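Long-range contacts in predicted metal-dependent phosphohydrolase (Magnetospirillum magnetotacticum MS-1, PDB 3KH1), which is predicted to be a metal-dependent phosphohydrolase of the HD-domain family, possibly with 5'-deoxynucleotidase activity: residues 75-80 with 105-110; 80-85 with 97-102; 141-146 with 183-188. One frame throughout, in Å; residues are numbered along the deposited sequence.

Contact 1: residues 75-80 with 105-110; sequences HDIVEI and ARLFGL
The F108 ring meets two aliphatic side chains of segment 75-80, both at a slant. V78 CG1 comes to 4.1 Å from F108 CE2, and I77 CG2 lies 4.3 Å from F108 CE1. The guanidinium of R106 has I80 CG2 at its edge, near its plane, 4.2 Å from R106 NH2. Within segment 75-80, D76 CB sits over the centre of one face of the H75 ring. Y119 and W123 of helix 113-128 also touch the F108 side chain.

L107 fills the middle of the contact. L107 CD1 sits 3.4 Å from the carbonyl oxygen I77 O. L107 CD1 is also 3.9 Å from I80 CB, while L107 CB faces I77 CG2. In I77, CG2 is anti to the backbone N, and this turns that methyl to L107.

The fold here is the all-helical HD domain. H75 and D76 form the sequence pair that gives the family its name, and both point away from segment 105-110. D76 opens a type I turn that runs to E79 and leads into helix 79-82. L107 and F108 pack on this turn.

R106 is held at its polar end by salt bridges to D81 and E19. I77 also packs on F16 of helix 8-19, while V78 rests on A103 and A104.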
loop_
_atom_site.group_PDB
_atom_site.type_symbol
_atom_site.label_atom_id
_atom_site.label_comp_id
_atom_site.label_asym_id
_atom_site.label_seq_id
_atom_site.Cartn_x
_atom_site.Cartn_y
_atom_site.Cartn_z
ATOM N N HIS A 75 -3.422 9.200 -0.161
ATOM C CA HIS A 75 -3.168 10.463 0.521
ATOM C C HIS A 75 -1.860 11.148 0.174
ATOM O O HIS A 75 -1.781 12.353 0.332
ATOM C CB HIS A 75 -3.300 10.334 2.078
ATOM C CG HIS A 75 -2.043 9.881 2.755
ATOM N ND1 HIS A 75 -1.602 8.559 2.755
ATOM C CD2 HIS A 75 -1.093 10.600 3.413
ATOM C CE1 HIS A 75 -0.437 8.494 3.399
ATOM N NE2 HIS A 75 -0.122 9.716 3.827
ATOM N N ASP A 76 -0.863 10.376 -0.251
ATOM C CA ASP A 76 0.424 10.914 -0.624
ATOM C C ASP A 76 0.708 10.939 -2.116
ATOM O O ASP A 76 1.795 11.336 -2.543
ATOM C CB ASP A 76 1.575 10.199 0.098
ATOM C CG ASP A 76 1.922 10.838 1.435
ATOM O OD1 ASP A 76 1.546 12.013 1.665
ATOM O OD2 ASP A 76 2.641 10.151 2.187
ATOM N N ILE A 77 -0.261 10.623 -2.945
ATOM C CA ILE A 77 -0.023 10.686 -4.397
ATOM C C ILE A 77 0.493 12.039 -4.856
ATOM O O ILE A 77 1.386 12.100 -5.731
ATOM C CB ILE A 77 -1.243 10.182 -5.179
ATOM C CG1 ILE A 77 -1.317 8.620 -5.048
ATOM C CG2 ILE A 77 -1.211 10.681 -6.646
ATOM C CD1 ILE A 77 -2.626 8.006 -5.561
ATOM N N VAL A 78 -0.016 13.123 -4.256
ATOM C CA VAL A 78 0.508 14.434 -4.628
ATOM C C VAL A 78 2.017 14.597 -4.448
ATOM O O VAL A 78 2.653 15.423 -5.152
ATOM C CB VAL A 78 -0.200 15.595 -3.876
ATOM C CG1 VAL A 78 -1.674 15.712 -4.371
ATOM C CG2 VAL A 78 -0.064 15.459 -2.328
ATOM N N GLU A 79 2.620 13.822 -3.544
ATOM C CA GLU A 79 4.063 13.912 -3.314
ATOM C C GLU A 79 4.917 13.461 -4.505
ATOM O O GLU A 79 6.105 13.762 -4.553
ATOM C CB GLU A 79 4.468 13.211 -1.998
ATOM C CG GLU A 79 3.707 13.801 -0.772
ATOM C CD GLU A 79 4.361 13.564 0.568
ATOM O OE1 GLU A 79 5.236 12.716 0.689
ATOM O OE2 GLU A 79 3.975 14.311 1.513
ATOM N N ILE A 80 4.347 12.713 -5.449
ATOM C CA ILE A 80 5.053 12.391 -6.696
ATOM C C ILE A 80 5.652 13.639 -7.296
ATOM O O ILE A 80 6.782 13.592 -7.783
ATOM C CB ILE A 80 4.152 11.640 -7.696
ATOM C CG1 ILE A 80 3.851 10.229 -7.201
ATOM C CG2 ILE A 80 4.750 11.631 -9.099
ATOM C CD1 ILE A 80 2.687 9.583 -7.874
ATOM N N ALA A 105 -3.877 18.471 -9.355
ATOM C CA ALA A 105 -4.455 18.732 -10.664
ATOM C C ALA A 105 -3.865 17.864 -11.792
ATOM O O ALA A 105 -4.620 17.337 -12.621
ATOM C CB ALA A 105 -4.372 20.211 -11.005
ATOM N N ARG A 106 -2.548 17.678 -11.810
ATOM C CA ARG A 106 -1.908 16.918 -12.864
ATOM C C ARG A 106 -2.148 15.433 -12.688
ATOM O O ARG A 106 -2.470 14.718 -13.642
ATOM C CB ARG A 106 -0.403 17.168 -12.907
ATOM C CG ARG A 106 0.265 16.473 -14.090
ATOM C CD ARG A 106 1.764 16.596 -14.050
ATOM N NE ARG A 106 2.401 15.647 -13.125
ATOM C CZ ARG A 106 2.648 14.351 -13.380
ATOM N NH1 ARG A 106 2.299 13.776 -14.533
ATOM N NH2 ARG A 106 3.315 13.638 -12.506
ATOM N N LEU A 107 -1.962 14.951 -11.452
ATOM C CA LEU A 107 -1.991 13.524 -11.190
ATOM C C LEU A 107 -3.408 12.988 -11.196
ATOM O O LEU A 107 -3.698 12.046 -11.948
ATOM C CB LEU A 107 -1.264 13.211 -9.874
ATOM C CG LEU A 107 0.283 13.327 -10.021
ATOM C CD1 LEU A 107 0.935 13.619 -8.697
ATOM C CD2 LEU A 107 0.821 12.077 -10.733
ATOM N N PHE A 108 -4.286 13.512 -10.336
ATOM C CA PHE A 108 -5.691 13.077 -10.374
ATOM C C PHE A 108 -6.328 13.407 -11.732
ATOM O O PHE A 108 -7.226 12.694 -12.163
ATOM C CB PHE A 108 -6.503 13.646 -9.191
ATOM C CG PHE A 108 -5.976 13.178 -7.841
ATOM C CD1 PHE A 108 -5.897 11.824 -7.528
ATOM C CD2 PHE A 108 -5.514 14.074 -6.892
ATOM C CE1 PHE A 108 -5.391 11.390 -6.313
ATOM C CE2 PHE A 108 -5.006 13.609 -5.668
ATOM C CZ PHE A 108 -4.957 12.304 -5.405
ATOM N N GLY A 109 -5.806 14.418 -12.429
ATOM C CA GLY A 109 -6.340 14.809 -13.726
ATOM C C GLY A 109 -6.109 13.749 -14.787
ATOM O O GLY A 109 -6.716 13.822 -15.848
ATOM N N LEU A 110 -5.215 12.785 -14.548
ATOM C CA LEU A 110 -5.071 11.629 -15.444
ATOM C C LEU A 110 -6.328 10.734 -15.450
ATOM O O LEU A 110 -6.606 10.037 -16.415
ATOM C CB LEU A 110 -3.848 10.797 -15.062
ATOM C CG LEU A 110 -2.470 11.464 -15.261
ATOM C CD1 LEU A 110 -1.367 10.579 -14.663
ATOM C CD2 LEU A 110 -2.199 11.790 -16.750
#

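Contact 2: residues 80-85 with 97-102; sequences IDAGDT and EERERK
Water 1 is gripped by four polar atoms, one each from G83, T85, R99 and E100. It donates to G83 O at 2.8 Å and to E100 OE2 at 2.7 Å. It accepts from R99 NH1 at 3.0 Å and from T85 OG1 at 3.1 Å. Two donors and two acceptors use its full hydrogen-bonding capacity, which should hold it firmly in place.

The R99 guanidinium has both the water and T85 OG1 at its edge, in plane. T85 OG1 lies 3.6 Å from R99 NH2, close but without a hydrogen bond. R99 NH1 also reaches the carbonyl oxygen A82 O at 2.6 Å. That bond is weak, because its N-H...O angle is only 116°. The R99 chain bends at its third torsion (chi3 -97°), which puts NE on the course that brings the guanidinium round to the loop. R99 has two conformers, so its bonds apply to one of them.

Beside the polar group, A82 CB touches both R99 CB and E100 CG, each at 3.7 Å. The E100 chain then runs extended beyond CG to carry its carboxylate to the water. E100 also touches V78.

G83 leaves the helix with a positive phi of 74°, and the chain turns there toward T85. This is a helix C-terminal turn docked on a second helix, with a water bridging the two, in an HD-domain fold.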
loop_
_atom_site.group_PDB
_atom_site.type_symbol
_atom_site.label_atom_id
_atom_site.label_comp_id
_atom_site.label_asym_id
_atom_site.label_seq_id
_atom_site.Cartn_x
_atom_site.Cartn_y
_atom_site.Cartn_z
ATOM N N ILE A 80 4.347 12.713 -5.449
ATOM C CA ILE A 80 5.053 12.391 -6.696
ATOM C C ILE A 80 5.652 13.639 -7.296
ATOM O O ILE A 80 6.782 13.592 -7.783
ATOM C CB ILE A 80 4.152 11.640 -7.696
ATOM C CG1 ILE A 80 3.851 10.229 -7.201
ATOM C CG2 ILE A 80 4.750 11.631 -9.099
ATOM C CD1 ILE A 80 2.687 9.583 -7.874
ATOM N N ASP A 81 4.875 14.727 -7.342
ATOM C CA ASP A 81 5.349 15.988 -7.867
ATOM C C ASP A 81 5.829 16.933 -6.762
ATOM O O ASP A 81 6.759 17.728 -6.982
ATOM C CB ASP A 81 4.254 16.718 -8.670
ATOM C CG ASP A 81 3.872 16.042 -9.989
ATOM O OD1 ASP A 81 4.496 15.015 -10.399
ATOM O OD2 ASP A 81 2.951 16.654 -10.639
ATOM N N ALA A 82 5.164 16.927 -5.603
ATOM C CA ALA A 82 5.470 17.922 -4.554
ATOM C C ALA A 82 6.618 17.524 -3.630
ATOM O O ALA A 82 7.139 18.396 -2.917
ATOM C CB ALA A 82 4.232 18.254 -3.730
ATOM N N GLY A 83 6.995 16.247 -3.614
ATOM C CA GLY A 83 7.992 15.727 -2.676
ATOM C C GLY A 83 7.432 15.606 -1.275
ATOM O O GLY A 83 6.295 15.956 -0.998
ATOM N N ASP A 84 8.233 15.053 -0.394
ATOM C CA ASP A 84 7.889 14.923 0.985
ATOM C C ASP A 84 8.406 16.137 1.760
ATOM O O ASP A 84 9.454 16.712 1.424
ATOM C CB ASP A 84 8.537 13.653 1.547
ATOM C CG ASP A 84 8.225 13.438 3.016
ATOM O OD1 ASP A 84 7.044 13.231 3.284
ATOM O OD2 ASP A 84 9.129 13.472 3.863
ATOM N N THR A 85 7.632 16.529 2.776
ATOM C CA THR A 85 8.023 17.564 3.701
ATOM C C THR A 85 8.018 16.965 5.102
ATOM O O THR A 85 6.975 16.504 5.564
ATOM C CB THR A 85 6.995 18.755 3.652
ATOM O OG1 THR A 85 6.814 19.263 2.289
ATOM C CG2 THR A 85 7.486 19.896 4.536
ATOM N N GLU A 97 1.512 23.975 0.077
ATOM C CA GLU A 97 0.118 24.047 -0.388
ATOM C C GLU A 97 0.031 24.210 -1.911
ATOM O O GLU A 97 -0.739 23.480 -2.564
ATOM C CB GLU A 97 -0.640 25.173 0.348
ATOM N N GLU A 98 0.804 25.138 -2.491
ATOM C CA GLU A 98 0.758 25.364 -3.951
ATOM C C GLU A 98 1.308 24.175 -4.747
ATOM O O GLU A 98 0.723 23.814 -5.768
ATOM C CB GLU A 98 1.462 26.662 -4.417
ATOM C CG GLU A 98 1.403 26.904 -5.938
ATOM N N ARG A 99 2.427 23.604 -4.288
ATOM C CA ARG A 99 3.045 22.420 -4.899
ATOM C C ARG A 99 2.037 21.288 -4.973
ATOM O O ARG A 99 1.873 20.629 -5.992
ATOM C CB ARG A 99 4.225 21.929 -4.049
ATOM C CG ARG A 99 5.514 22.701 -4.203
ATOM C CD ARG A 99 6.673 21.892 -3.665
ATOM N NE ARG A 99 7.015 22.269 -2.301
ATOM C CZ ARG A 99 6.841 21.513 -1.227
ATOM N NH1 ARG A 99 6.330 20.283 -1.336
ATOM N NH2 ARG A 99 7.204 21.980 -0.032
ATOM N N GLU A 100 1.379 21.058 -3.842
ATOM C CA GLU A 100 0.433 19.933 -3.709
ATOM C C GLU A 100 -0.842 20.186 -4.524
ATOM O O GLU A 100 -1.341 19.300 -5.188
ATOM C CB GLU A 100 0.157 19.592 -2.222
ATOM C CG GLU A 100 1.398 19.002 -1.535
ATOM C CD GLU A 100 1.187 18.471 -0.151
ATOM O OE1 GLU A 100 0.111 18.653 0.440
ATOM O OE2 GLU A 100 2.154 17.853 0.374
ATOM N N ARG A 101 -1.343 21.417 -4.526
ATOM C CA ARG A 101 -2.521 21.759 -5.340
ATOM C C ARG A 101 -2.255 21.492 -6.825
ATOM O O ARG A 101 -3.072 20.833 -7.483
ATOM C CB ARG A 101 -2.938 23.228 -5.091
ATOM C CG ARG A 101 -4.056 23.803 -6.007
ATOM C CD ARG A 101 -4.449 25.251 -5.603
ATOM N NE ARG A 101 -3.368 26.204 -5.912
ATOM C CZ ARG A 101 -2.630 26.890 -5.019
ATOM N NH1 ARG A 101 -2.832 26.801 -3.693
ATOM N NH2 ARG A 101 -1.671 27.692 -5.463
ATOM N N LYS A 102 -1.110 21.957 -7.332
ATOM C CA LYS A 102 -0.706 21.682 -8.706
ATOM C C LYS A 102 -0.472 20.195 -8.987
ATOM O O LYS A 102 -0.870 19.686 -10.030
ATOM C CB LYS A 102 0.566 22.453 -9.092
HETATM O O HOH W 1 4.883 18.068 0.125
#

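Contact 3: residues 141-146 with 183-188; sequences DRLQPL and AYARAL
Apolar side-chain contacts come first: L143 and L146 both meet A185, and L146 also meets L188. A185 CB is met by two leucine methyls, L143 CD1 and L146 CD1, each at 4.0 Å. The small side chain lets both leucines reach in beside helix 179-195. L146 CB lies 4.2 Å from L188 CD2.

One contact involves an aromatic ring. L143 CD1 touches Y184 at the edge of its ring, 4.4 Å from CD1 of the tyrosine. M14 of the second subunit packs on both L143 and Y184, so this side of the contact lies at the dimer interface.

Apolar-to-backbone contact is made by L188 CD2, which sits 3.7 Å from L146 O. The contact packs helix 132-151 against helix 179-195 in the helical HD-family fold. The two short helical segments run nearly parallel, at 25°, with axes 10.6 Å apart. P145 kinks helix 132-151, since its N lacks a bond to the turn before.

D141 and Q144 bond outside the contact, D141 to H44 and Q144 to E39 and H47. The contact between the two segments therefore rests on apolar packing, and shape rather than charge would set how the two helices fit.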
loop_
_atom_site.group_PDB
_atom_site.type_symbol
_atom_site.label_atom_id
_atom_site.label_comp_id
_atom_site.label_asym_id
_atom_site.label_seq_id
_atom_site.Cartn_x
_atom_site.Cartn_y
_atom_site.Cartn_z
ATOM N N ASP A 141 -1.816 7.655 10.592
ATOM C CA ASP A 141 -0.659 8.198 9.907
ATOM C C ASP A 141 0.330 8.862 10.859
ATOM O O ASP A 141 1.546 8.823 10.640
ATOM C CB ASP A 141 -1.063 9.200 8.851
ATOM C CG ASP A 141 0.081 9.580 7.990
ATOM O OD1 ASP A 141 0.592 8.681 7.288
ATOM O OD2 ASP A 141 0.413 10.758 7.996
ATOM N N ARG A 142 -0.190 9.469 11.927
ATOM C CA ARG A 142 0.661 10.114 12.918
ATOM C C ARG A 142 1.216 9.115 13.923
ATOM O O ARG A 142 2.287 9.319 14.514
ATOM C CB ARG A 142 -0.130 11.198 13.649
ATOM C CG ARG A 142 -0.497 12.392 12.778
ATOM C CD ARG A 142 0.496 13.481 12.860
ATOM N NE ARG A 142 1.898 13.141 12.620
ATOM C CZ ARG A 142 2.510 13.058 11.425
ATOM N NH1 ARG A 142 1.872 13.345 10.280
ATOM N NH2 ARG A 142 3.814 12.764 11.371
ATOM N N LEU A 143 0.507 8.005 14.157
ATOM C CA LEU A 143 0.988 6.985 15.110
ATOM C C LEU A 143 2.173 6.229 14.572
ATOM O O LEU A 143 3.133 5.929 15.293
ATOM C CB LEU A 143 -0.148 6.014 15.362
ATOM C CG LEU A 143 0.143 4.800 16.257
ATOM C CD1 LEU A 143 0.628 5.222 17.664
ATOM C CD2 LEU A 143 -1.079 3.872 16.385
ATOM N N GLN A 144 2.095 5.863 13.300
ATOM C CA GLN A 144 3.111 4.981 12.745
ATOM C C GLN A 144 4.564 5.499 12.871
ATOM O O GLN A 144 5.465 4.709 13.233
ATOM C CB GLN A 144 2.743 4.547 11.329
ATOM C CG GLN A 144 3.691 3.544 10.645
ATOM C CD GLN A 144 4.731 4.185 9.775
ATOM O OE1 GLN A 144 4.961 5.410 9.807
ATOM N NE2 GLN A 144 5.328 3.350 8.891
ATOM N N PRO A 145 4.824 6.787 12.611
ATOM C CA PRO A 145 6.197 7.251 12.762
ATOM C C PRO A 145 6.688 7.181 14.206
ATOM O O PRO A 145 7.888 7.070 14.440
ATOM C CB PRO A 145 6.195 8.680 12.211
ATOM C CG PRO A 145 4.967 8.744 11.448
ATOM C CD PRO A 145 3.986 7.776 11.912
ATOM N N LEU A 146 5.787 7.335 15.162
ATOM C CA LEU A 146 6.138 7.168 16.582
ATOM C C LEU A 146 6.593 5.749 16.871
ATOM O O LEU A 146 7.618 5.510 17.539
ATOM C CB LEU A 146 4.990 7.570 17.495
ATOM C CG LEU A 146 4.445 8.979 17.317
ATOM C CD1 LEU A 146 3.266 9.218 18.301
ATOM C CD2 LEU A 146 5.496 10.052 17.443
ATOM N N ALA A 183 -3.741 7.357 23.945
ATOM C CA ALA A 183 -3.160 6.934 25.215
ATOM C C ALA A 183 -1.951 6.045 24.998
ATOM O O ALA A 183 -0.926 6.209 25.671
ATOM C CB ALA A 183 -4.254 6.221 26.087
ATOM N N TYR A 184 -2.037 5.131 24.015
ATOM C CA TYR A 184 -0.884 4.302 23.672
ATOM C C TYR A 184 0.283 5.139 23.253
ATOM O O TYR A 184 1.415 4.962 23.709
ATOM C CB TYR A 184 -1.261 3.277 22.615
ATOM C CG TYR A 184 -0.144 2.350 22.263
ATOM C CD1 TYR A 184 0.750 2.656 21.251
ATOM C CD2 TYR A 184 0.052 1.170 22.971
ATOM C CE1 TYR A 184 1.826 1.823 20.986
ATOM C CE2 TYR A 184 1.093 0.312 22.635
ATOM C CZ TYR A 184 1.978 0.654 21.655
ATOM O OH TYR A 184 3.022 -0.189 21.339
ATOM N N ALA A 185 0.012 6.059 22.341
ATOM C CA ALA A 185 1.036 6.926 21.813
ATOM C C ALA A 185 1.688 7.756 22.897
ATOM O O ALA A 185 2.914 7.887 22.901
ATOM C CB ALA A 185 0.474 7.814 20.735
ATOM N N ARG A 186 0.909 8.365 23.785
ATOM C CA ARG A 186 1.491 9.116 24.882
ATOM C C ARG A 186 2.386 8.241 25.788
ATOM O O ARG A 186 3.444 8.668 26.220
ATOM C CB ARG A 186 0.413 9.815 25.754
ATOM C CG ARG A 186 -0.312 10.978 25.076
ATOM C CD ARG A 186 -1.181 11.761 26.061
ATOM N NE ARG A 186 -2.228 10.878 26.640
ATOM C CZ ARG A 186 -3.398 10.574 26.062
ATOM N NH1 ARG A 186 -3.736 11.069 24.886
ATOM N NH2 ARG A 186 -4.235 9.761 26.679
ATOM N N ALA A 187 1.946 7.029 26.082
ATOM C CA ALA A 187 2.742 6.121 26.932
ATOM C C ALA A 187 4.045 5.722 26.200
ATOM O O ALA A 187 5.111 5.660 26.773
ATOM C CB ALA A 187 1.917 4.886 27.289
ATOM N N LEU A 188 3.964 5.525 24.886
ATOM C CA LEU A 188 5.135 5.195 24.088
ATOM C C LEU A 188 6.135 6.328 24.127
ATOM O O LEU A 188 7.338 6.115 24.295
ATOM C CB LEU A 188 4.707 4.908 22.629
ATOM C CG LEU A 188 5.742 4.309 21.677
ATOM C CD1 LEU A 188 6.031 2.828 22.032
ATOM C CD2 LEU A 188 5.278 4.449 20.235
#

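Overall arrangement
Contacts 1 and 2 are neighbours, with centres 9 Å apart. Both join helix 79-82 to helix 96-108. Along the chain contact 2 is enclosed by contact 1, starting at the shared I80. The R106-D81 salt bridge ties them together. Contact 3 comes later in the chain and lies on the opposite side of the chain's centre, 28 Å from contact 1 and 26 Å from contact 2 between centres. It joins helix 132-151 to helix 179-195. H75 and D141 nevertheless touch, so the HD pair of contact 1 reaches the helix of contact 3. A bound calcium ion lies about 7 Å from the side chain of L146, consistent with metal binding by this protein.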